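Local coordinates for protein putative alpha-L-fucosidase (Bacteroides thetaiotaomicron, PDB 4H41) that is of unproven function but is probably a glycoside hydrolase with a TIM-barrel fold, possibly an alpha-L-fucosidase acting on host glycans, at residues B[242-247]-B[270-275]; B[33-38]-B[305-310]. All coordinates share one frame; numbering follows the deposited sequence.

Contact 1: B[242-247]-B[270-275]; sequences FQDGHI and CWTNAE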
ATOM      1  N   PHE B 242     -24.758  -3.206 -10.130  1.00 15.26           N
ATOM      2  CA  PHE B 242     -23.971  -4.156  -9.343  1.00 16.44           C
ATOM      3  C   PHE B 242     -22.490  -3.864  -9.471  1.00 19.18           C
ATOM      4  O   PHE B 242     -21.986  -3.621 -10.562  1.00 16.75           O
ATOM      5  CB  PHE B 242     -24.186  -5.624  -9.739  1.00 17.75           C
ATOM      6  CG  PHE B 242     -25.357  -6.305  -9.084  1.00 18.31           C
ATOM      7  CD1 PHE B 242     -25.220  -6.917  -7.848  1.00 18.89           C
ATOM      8  CD2 PHE B 242     -26.587  -6.369  -9.720  1.00 19.62           C
ATOM      9  CE1 PHE B 242     -26.308  -7.528  -7.241  1.00 17.87           C
ATOM     10  CE2 PHE B 242     -27.669  -6.978  -9.112  1.00 20.20           C
ATOM     11  CZ  PHE B 242     -27.518  -7.565  -7.885  1.00 17.20           C
ATOM     12  N   GLN B 243     -21.801  -3.915  -8.331  1.00 17.81           N
ATOM     13  CA  GLN B 243     -20.351  -3.917  -8.271  1.00 16.22           C
ATOM     14  C   GLN B 243     -19.935  -5.178  -9.018  1.00 19.87           C
ATOM     15  O   GLN B 243     -20.506  -6.240  -8.771  1.00 17.06           O
ATOM     16  CB  GLN B 243     -19.874  -3.924  -6.821  1.00 17.95           C
ATOM     17  CG  GLN B 243     -20.253  -2.659  -6.089  1.00 17.86           C
ATOM     18  CD  GLN B 243     -20.084  -2.812  -4.601  1.00 24.79           C
ATOM     19  OE1 GLN B 243     -19.053  -3.266  -4.156  1.00 19.06           O
ATOM     20  NE2 GLN B 243     -21.101  -2.458  -3.792  1.00 22.50           N
ATOM     21  N   ASP B 244     -19.000  -5.074  -9.962  1.00 17.39           N
ATOM     22  CA  ASP B 244     -18.671  -6.238 -10.810  1.00 18.07           C
ATOM     23  C   ASP B 244     -17.462  -7.062 -10.349  1.00 20.98           C
ATOM     24  O   ASP B 244     -17.083  -8.007 -11.031  1.00 19.82           O
ATOM     25  CB  ASP B 244     -18.421  -5.742 -12.234  1.00 20.09           C
ATOM     26  CG  ASP B 244     -17.195  -4.879 -12.433  1.00 26.52           C
ATOM     27  OD1 ASP B 244     -16.428  -4.639 -11.413  1.00 18.19           O
ATOM     28  OD2 ASP B 244     -16.948  -4.473 -13.583  1.00 24.26           O
ATOM     29  N   GLY B 245     -16.829  -6.691  -9.241  1.00 20.21           N
ATOM     30  CA  GLY B 245     -15.552  -7.277  -8.885  1.00 19.07           C
ATOM     31  C   GLY B 245     -15.488  -8.515  -8.054  1.00 21.03           C
ATOM     32  O   GLY B 245     -14.388  -9.048  -7.909  1.00 19.07           O
ATOM     33  N   HIS B 246     -16.600  -8.969  -7.456  1.00 17.75           N
ATOM     34  CA  HIS B 246     -16.514 -10.098  -6.527  1.00 16.12           C
ATOM     35  C   HIS B 246     -16.658 -11.465  -7.191  1.00 21.24           C
ATOM     36  O   HIS B 246     -16.544 -12.476  -6.501  1.00 21.17           O
ATOM     37  CB  HIS B 246     -17.544  -9.960  -5.405  1.00 16.52           C
ATOM     38  CG  HIS B 246     -17.406  -8.687  -4.622  1.00 18.69           C
ATOM     39  ND1 HIS B 246     -17.964  -7.510  -5.070  1.00 21.14           N
ATOM     40  CD2 HIS B 246     -16.746  -8.435  -3.470  1.00 20.24           C
ATOM     41  CE1 HIS B 246     -17.688  -6.593  -4.143  1.00 20.19           C
ATOM     42  NE2 HIS B 246     -16.981  -7.111  -3.155  1.00 20.24           N
ATOM     43  N   ILE B 247     -16.872 -11.503  -8.499  1.00 17.84           N
ATOM     44  CA  ILE B 247     -16.974 -12.746  -9.261  1.00 17.06           C
ATOM     45  C   ILE B 247     -15.719 -12.863 -10.126  1.00 20.77           C
ATOM     46  O   ILE B 247     -15.060 -11.863 -10.416  1.00 20.79           O
ATOM     47  CB  ILE B 247     -18.276 -12.829 -10.103  1.00 20.19           C
ATOM     48  CG1 ILE B 247     -18.428 -11.662 -11.065  1.00 20.85           C
ATOM     49  CG2 ILE B 247     -19.497 -12.966  -9.180  1.00 18.42           C
ATOM     50  CD1 ILE B 247     -19.612 -11.819 -12.038  1.00 21.36           C
ATOM     51  N   CYS B 270     -30.219  -1.144 -16.315  1.00 18.29           N
ATOM     52  CA  CYS B 270     -29.204  -2.097 -15.897  1.00 18.82           C
ATOM     53  C   CYS B 270     -27.841  -1.466 -16.076  1.00 20.10           C
ATOM     54  O   CYS B 270     -27.376  -1.257 -17.205  1.00 17.32           O
ATOM     55  CB  CYS B 270     -29.337  -3.390 -16.703  1.00 21.34           C
ATOM     56  SG  CYS B 270     -28.315  -4.720 -16.070  1.00 25.05           S
ATOM     57  N   TRP B 271     -27.249  -1.066 -14.972  1.00 15.97           N
ATOM     58  CA  TRP B 271     -25.933  -0.451 -14.984  1.00 16.77           C
ATOM     59  C   TRP B 271     -24.901  -1.412 -14.484  1.00 19.32           C
ATOM     60  O   TRP B 271     -25.215  -2.363 -13.789  1.00 19.22           O
ATOM     61  CB  TRP B 271     -25.924   0.788 -14.074  1.00 15.38           C
ATOM     62  CG  TRP B 271     -26.756   1.965 -14.527  1.00 17.92           C
ATOM     63  CD1 TRP B 271     -27.678   2.003 -15.542  1.00 20.78           C
ATOM     64  CD2 TRP B 271     -26.853   3.222 -13.851  1.00 18.44           C
ATOM     65  NE1 TRP B 271     -28.271   3.235 -15.593  1.00 20.49           N
ATOM     66  CE2 TRP B 271     -27.778   4.011 -14.566  1.00 22.05           C
ATOM     67  CE3 TRP B 271     -26.166   3.799 -12.763  1.00 19.98           C
ATOM     68  CZ2 TRP B 271     -28.088   5.324 -14.186  1.00 23.53           C
ATOM     69  CZ3 TRP B 271     -26.453   5.114 -12.408  1.00 22.03           C
ATOM     70  CH2 TRP B 271     -27.433   5.846 -13.087  1.00 22.85           C
ATOM     71  N   THR B 272     -23.643  -1.119 -14.767  1.00 15.95           N
ATOM     72  CA  THR B 272     -22.535  -1.850 -14.154  1.00 15.41           C
ATOM     73  C   THR B 272     -21.683  -0.859 -13.357  1.00 18.05           C
ATOM     74  O   THR B 272     -21.437   0.257 -13.820  1.00 16.93           O
ATOM     75  CB  THR B 272     -21.679  -2.656 -15.134  1.00 19.40           C
ATOM     76  OG1 THR B 272     -20.754  -3.422 -14.356  1.00 18.03           O
ATOM     77  CG2 THR B 272     -20.920  -1.799 -16.137  1.00 16.76           C
ATOM     78  N   ASN B 273     -21.280  -1.256 -12.152  1.00 15.24           N
ATOM     79  CA  ASN B 273     -20.323  -0.490 -11.358  1.00 14.96           C
ATOM     80  C   ASN B 273     -19.018  -1.222 -11.602  1.00 18.93           C
ATOM     81  O   ASN B 273     -18.739  -2.263 -10.981  1.00 17.96           O
ATOM     82  CB  ASN B 273     -20.712  -0.385  -9.895  1.00 14.63           C
ATOM     83  CG  ASN B 273     -19.640   0.275  -9.064  1.00 25.37           C
ATOM     84  OD1 ASN B 273     -18.571   0.617  -9.556  1.00 20.00           O
ATOM     85  ND2 ASN B 273     -19.900   0.448  -7.788  1.00 21.63           N
ATOM     86  N   ALA B 274     -18.295  -0.749 -12.610  1.00 15.14           N
ATOM     87  CA  ALA B 274     -17.047  -1.343 -13.058  1.00 14.98           C
ATOM     88  C   ALA B 274     -15.920  -0.884 -12.167  1.00 20.68           C
ATOM     89  O   ALA B 274     -15.435   0.229 -12.313  1.00 24.27           O
ATOM     90  CB  ALA B 274     -16.768  -0.982 -14.506  1.00 16.97           C
ATOM     91  N   GLU B 275     -15.547  -1.717 -11.209  1.00 16.11           N
ATOM     92  CA  GLU B 275     -14.491  -1.388 -10.251  1.00 17.05           C
ATOM     93  C   GLU B 275     -13.161  -1.185 -10.965  1.00 17.75           C
ATOM     94  O   GLU B 275     -12.725  -2.056 -11.724  1.00 16.29           O
ATOM     95  CB  GLU B 275     -14.381  -2.477  -9.213  1.00 18.86           C
ATOM     96  CG  GLU B 275     -15.638  -2.560  -8.362  1.00 24.81           C
ATOM     97  CD  GLU B 275     -15.631  -3.639  -7.297  1.00 31.30           C
ATOM     98  OE1 GLU B 275     -14.798  -4.570  -7.406  1.00 26.34           O
ATOM     99  OE2 GLU B 275     -16.338  -3.458  -6.275  1.00 30.71           O
TER
HETATM  100  O   HOH W   1     -26.265  -4.391 -12.530  1.00 18.53           O
HETATM  101  O   HOH W   2     -22.022  -5.242 -12.794  1.00 18.91           O
HETATM  102  O   HOH W   3     -18.453  -4.118 -15.746  1.00 20.87           O
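The backbone N of E275 comes down on the D244 carboxylate from above its plane, 42° out of it, and hydrogen-bonds to OD1 at 3.1 Å. OD2 of the same group lies 3.2 Å from CA of A274 and touches the CB of that residue. A first torsion of 67° sets D244 CG between its own backbone N and carbonyl carbon, and there it lies 3.4 Å from N273 O. At the edge of the H246 ring, in its plane, lies OE1 of Q243; the edge of the F242 ring is met, again in plane, by a water. The side chains of Q243 and N273 run side by side in the same direction, their amide planes 48° apart, with Q243 CG 3.6 Å from N273 ND2. Both amides find polar partners beyond the two segments, at S196.

The backbones belong to neighbouring parallel strands of a TIM barrel, 239-243 and 269-273, joined through helix 252-266 in a beta-alpha-beta unit. N273 N donates to F242 O at 2.9 Å, and D244 N returns a bond to N273 O. Further back, the water at the F242 ring edge bridges F242 N and W271 O, where the direct gap is 3.8 Å. Two more waters meet T272 OG1, one linking it to F242 O and the other to D244 OD2.

Past the strand ends, E275, extended beyond CG, reaches G245, its OE1 3.2 Å from G245 CA. The like charges of D244 OD1 and E275 OE1 stand 4.3 Å apart, a repulsion probably offset by K296, which forms a salt bridge with D244, and by R279, which forms one with E275.

Contact 2: B[33-38]-B[305-310]; sequences KITGTF and YDKAIT
K307 reaches across the parallel strands to T35, its NZ donating to OG1 of the threonine at 2.8 Å. The lysine chain is extended as far as CE and then bends at the last torsion (chi4 61°), which turns NZ to the hydroxyl while CG passes 3.3 Å from the same oxygen. NZ also forms a salt bridge with D69. An alanine in place of K307 would probably leave T35 OG1 without this donor and D69 without this salt-bridge partner. The T35 hydroxyl is also met by a water that binds K33 O and A308 N.

I34 and T310 pack at about a right angle, with their CG2 methyls 3.7 Å apart. T310 and T37 instead lie side by side and have matching conformations, OG1 anti to the backbone N in both. The T37 hydroxyl donates to F38 O in the carbonyl plane, on a lone pair, while T310 OG1 bonds to A274 O. CD1 of I309 approaches the F38 ring obliquely, 3.6 Å from CE2, and T310 C lies in the plane of that ring at its edge.

Along the backbone, T35 N donates to A308 O and T310 N to G36 O, followed by F38 N to T310 O. I309 CG2 comes within 3.9 Å of G36 CA, where the glycine has no side chain. The segments 34-38 and 307-310, from the first and last of the eight strands, run parallel with 33° between their directions and close the (beta/alpha)8 barrel.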
ATOM      1  N   LYS B  33     -18.405   2.213 -22.415  1.00 16.97           N
ATOM      2  CA  LYS B  33     -17.578   3.275 -21.852  1.00 17.01           C
ATOM      3  C   LYS B  33     -18.086   3.660 -20.489  1.00 19.48           C
ATOM      4  O   LYS B  33     -19.320   3.711 -20.283  1.00 19.06           O
ATOM      5  CB  LYS B  33     -17.581   4.501 -22.753  1.00 20.16           C
ATOM      6  CG  LYS B  33     -16.900   4.258 -24.098  1.00 26.41           C
ATOM      7  CD  LYS B  33     -17.047   5.480 -25.034  1.00 34.44           C
ATOM      8  CE  LYS B  33     -16.651   5.178 -26.464  1.00 35.89           C
ATOM      9  NZ  LYS B  33     -17.189   6.184 -27.436  1.00 30.88           N
ATOM     10  N   ILE B  34     -17.160   4.087 -19.613  1.00 16.36           N
ATOM     11  CA  ILE B  34     -17.498   4.592 -18.268  1.00 15.39           C
ATOM     12  C   ILE B  34     -17.973   6.036 -18.422  1.00 17.12           C
ATOM     13  O   ILE B  34     -17.236   6.885 -18.931  1.00 19.90           O
ATOM     14  CB  ILE B  34     -16.277   4.448 -17.313  1.00 17.97           C
ATOM     15  CG1 ILE B  34     -16.064   2.952 -16.991  1.00 18.83           C
ATOM     16  CG2 ILE B  34     -16.516   5.216 -16.009  1.00 17.79           C
ATOM     17  CD1 ILE B  34     -14.745   2.641 -16.443  1.00 20.78           C
ATOM     18  N   THR B  35     -19.193   6.309 -18.045  1.00 14.31           N
ATOM     19  CA  THR B  35     -19.751   7.653 -18.162  1.00 16.19           C
ATOM     20  C   THR B  35     -20.197   8.217 -16.807  1.00 19.90           C
ATOM     21  O   THR B  35     -20.751   9.301 -16.754  1.00 18.39           O
ATOM     22  CB  THR B  35     -20.898   7.687 -19.175  1.00 22.05           C
ATOM     23  OG1 THR B  35     -21.924   6.811 -18.709  1.00 20.19           O
ATOM     24  CG2 THR B  35     -20.433   7.376 -20.601  1.00 23.68           C
ATOM     25  N   GLY B  36     -19.895   7.519 -15.733  1.00 18.08           N
ATOM     26  CA  GLY B  36     -20.135   8.001 -14.386  1.00 17.37           C
ATOM     27  C   GLY B  36     -19.081   7.528 -13.427  1.00 18.46           C
ATOM     28  O   GLY B  36     -18.415   6.504 -13.648  1.00 16.72           O
ATOM     29  N   THR B  37     -18.859   8.310 -12.339  1.00 15.77           N
ATOM     30  CA  THR B  37     -17.959   7.881 -11.296  1.00 16.24           C
ATOM     31  C   THR B  37     -18.496   8.273  -9.966  1.00 18.16           C
ATOM     32  O   THR B  37     -19.147   9.320  -9.825  1.00 17.20           O
ATOM     33  CB  THR B  37     -16.530   8.434 -11.467  1.00 20.81           C
ATOM     34  OG1 THR B  37     -15.683   7.884 -10.442  1.00 18.37           O
ATOM     35  CG2 THR B  37     -16.474   9.926 -11.443  1.00 18.84           C
ATOM     36  N   PHE B  38     -18.205   7.432  -8.979  1.00 15.29           N
ATOM     37  CA  PHE B  38     -18.375   7.815  -7.600  1.00 15.43           C
ATOM     38  C   PHE B  38     -17.333   8.839  -7.265  1.00 19.28           C
ATOM     39  O   PHE B  38     -16.273   8.929  -7.908  1.00 16.31           O
ATOM     40  CB  PHE B  38     -18.265   6.648  -6.639  1.00 14.99           C
ATOM     41  CG  PHE B  38     -19.472   5.747  -6.714  1.00 17.24           C
ATOM     42  CD1 PHE B  38     -20.628   6.045  -6.002  1.00 17.04           C
ATOM     43  CD2 PHE B  38     -19.476   4.630  -7.534  1.00 19.75           C
ATOM     44  CE1 PHE B  38     -21.733   5.202  -6.047  1.00 18.84           C
ATOM     45  CE2 PHE B  38     -20.598   3.784  -7.591  1.00 21.77           C
ATOM     46  CZ  PHE B  38     -21.726   4.088  -6.864  1.00 19.36           C
ATOM     47  N   TYR B 305     -25.878  -3.693 -21.455  1.00 18.81           N
ATOM     48  CA  TYR B 305     -26.064  -2.781 -20.331  1.00 18.11           C
ATOM     49  C   TYR B 305     -26.244  -1.341 -20.783  1.00 20.99           C
ATOM     50  O   TYR B 305     -25.724  -0.947 -21.816  1.00 21.65           O
ATOM     51  CB  TYR B 305     -24.893  -2.894 -19.379  1.00 16.83           C
ATOM     52  CG  TYR B 305     -25.002  -4.013 -18.383  1.00 16.79           C
ATOM     53  CD1 TYR B 305     -25.484  -5.267 -18.751  1.00 19.49           C
ATOM     54  CD2 TYR B 305     -24.542  -3.854 -17.085  1.00 20.19           C
ATOM     55  CE1 TYR B 305     -25.618  -6.291 -17.818  1.00 20.77           C
ATOM     56  CE2 TYR B 305     -24.604  -4.890 -16.163  1.00 20.88           C
ATOM     57  CZ  TYR B 305     -25.166  -6.104 -16.527  1.00 24.83           C
ATOM     58  OH  TYR B 305     -25.308  -7.104 -15.603  1.00 22.12           O
ATOM     59  N   ASP B 306     -26.964  -0.556 -20.000  1.00 18.66           N
ATOM     60  CA  ASP B 306     -27.328   0.820 -20.323  1.00 18.67           C
ATOM     61  C   ASP B 306     -26.263   1.798 -19.991  1.00 21.81           C
ATOM     62  O   ASP B 306     -26.221   2.820 -20.634  1.00 23.28           O
ATOM     63  CB  ASP B 306     -28.622   1.236 -19.556  1.00 21.29           C
ATOM     64  CG  ASP B 306     -29.756   0.289 -19.807  1.00 39.34           C
ATOM     65  OD1 ASP B 306     -30.008  -0.017 -20.979  1.00 39.25           O
ATOM     66  OD2 ASP B 306     -30.298  -0.252 -18.832  1.00 32.40           O
ATOM     67  N   LYS B 307     -25.521   1.593 -18.907  1.00 18.25           N
ATOM     68  CA  LYS B 307     -24.499   2.532 -18.471  1.00 17.87           C
ATOM     69  C   LYS B 307     -23.446   1.867 -17.641  1.00 20.60           C
ATOM     70  O   LYS B 307     -23.720   0.901 -16.919  1.00 17.64           O
ATOM     71  CB  LYS B 307     -25.144   3.668 -17.620  1.00 16.78           C
ATOM     72  CG  LYS B 307     -24.268   4.910 -17.377  1.00 18.99           C
ATOM     73  CD  LYS B 307     -24.988   5.922 -16.451  1.00 20.16           C
ATOM     74  CE  LYS B 307     -24.310   7.272 -16.307  1.00 19.99           C
ATOM     75  NZ  LYS B 307     -24.196   7.995 -17.592  1.00 24.78           N
ATOM     76  N   ALA B 308     -22.210   2.378 -17.735  1.00 17.26           N
ATOM     77  CA  ALA B 308     -21.126   1.923 -16.856  1.00 16.61           C
ATOM     78  C   ALA B 308     -20.694   3.099 -16.000  1.00 18.52           C
ATOM     79  O   ALA B 308     -20.445   4.195 -16.502  1.00 16.88           O
ATOM     80  CB  ALA B 308     -19.951   1.361 -17.628  1.00 17.33           C
ATOM     81  N   ILE B 309     -20.613   2.868 -14.713  1.00 15.08           N
ATOM     82  CA  ILE B 309     -20.067   3.825 -13.759  1.00 15.40           C
ATOM     83  C   ILE B 309     -18.874   3.127 -13.123  1.00 16.67           C
ATOM     84  O   ILE B 309     -18.715   1.919 -13.295  1.00 17.43           O
ATOM     85  CB  ILE B 309     -21.120   4.323 -12.737  1.00 18.51           C
ATOM     86  CG1 ILE B 309     -21.526   3.204 -11.741  1.00 17.12           C
ATOM     87  CG2 ILE B 309     -22.336   4.904 -13.485  1.00 19.13           C
ATOM     88  CD1 ILE B 309     -22.485   3.679 -10.636  1.00 23.08           C
ATOM     89  N   THR B 310     -18.050   3.845 -12.353  1.00 15.08           N
ATOM     90  CA  THR B 310     -16.936   3.202 -11.680  1.00 13.95           C
ATOM     91  C   THR B 310     -16.740   3.720 -10.280  1.00 18.15           C
ATOM     92  O   THR B 310     -16.908   4.913 -10.016  1.00 16.70           O
ATOM     93  CB  THR B 310     -15.609   3.419 -12.501  1.00 17.08           C
ATOM     94  OG1 THR B 310     -14.528   2.674 -11.923  1.00 18.84           O
ATOM     95  CG2 THR B 310     -15.173   4.892 -12.571  1.00 15.22           C
TER
HETATM   96  O   HOH W   4     -21.765   4.292 -19.883  1.00 16.30           O

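In the fold
Contacts 1 and 2 lie on the same closed parallel sheet, their centres about 10 Å apart. Contact 1 joins the sixth and seventh strands, and contact 2 joins the eighth to the first; strands 269-273 and 307-310, the seventh and eighth, are neighbours and connect the two. In sequence, 33-38 comes first, then 242-247, 270-275 and 305-310, which places the local crossover of contact 1 within the span that contact 2 closes. The contacts touch through a probable hydrogen bond of C270 N with D306 OD2 and where N273 packs on F38. Helix 290-302 backs both. Unidentified ligand atoms, probably from the crystallisation liquor, lie near both N273 and F38, consistent with a pocket there.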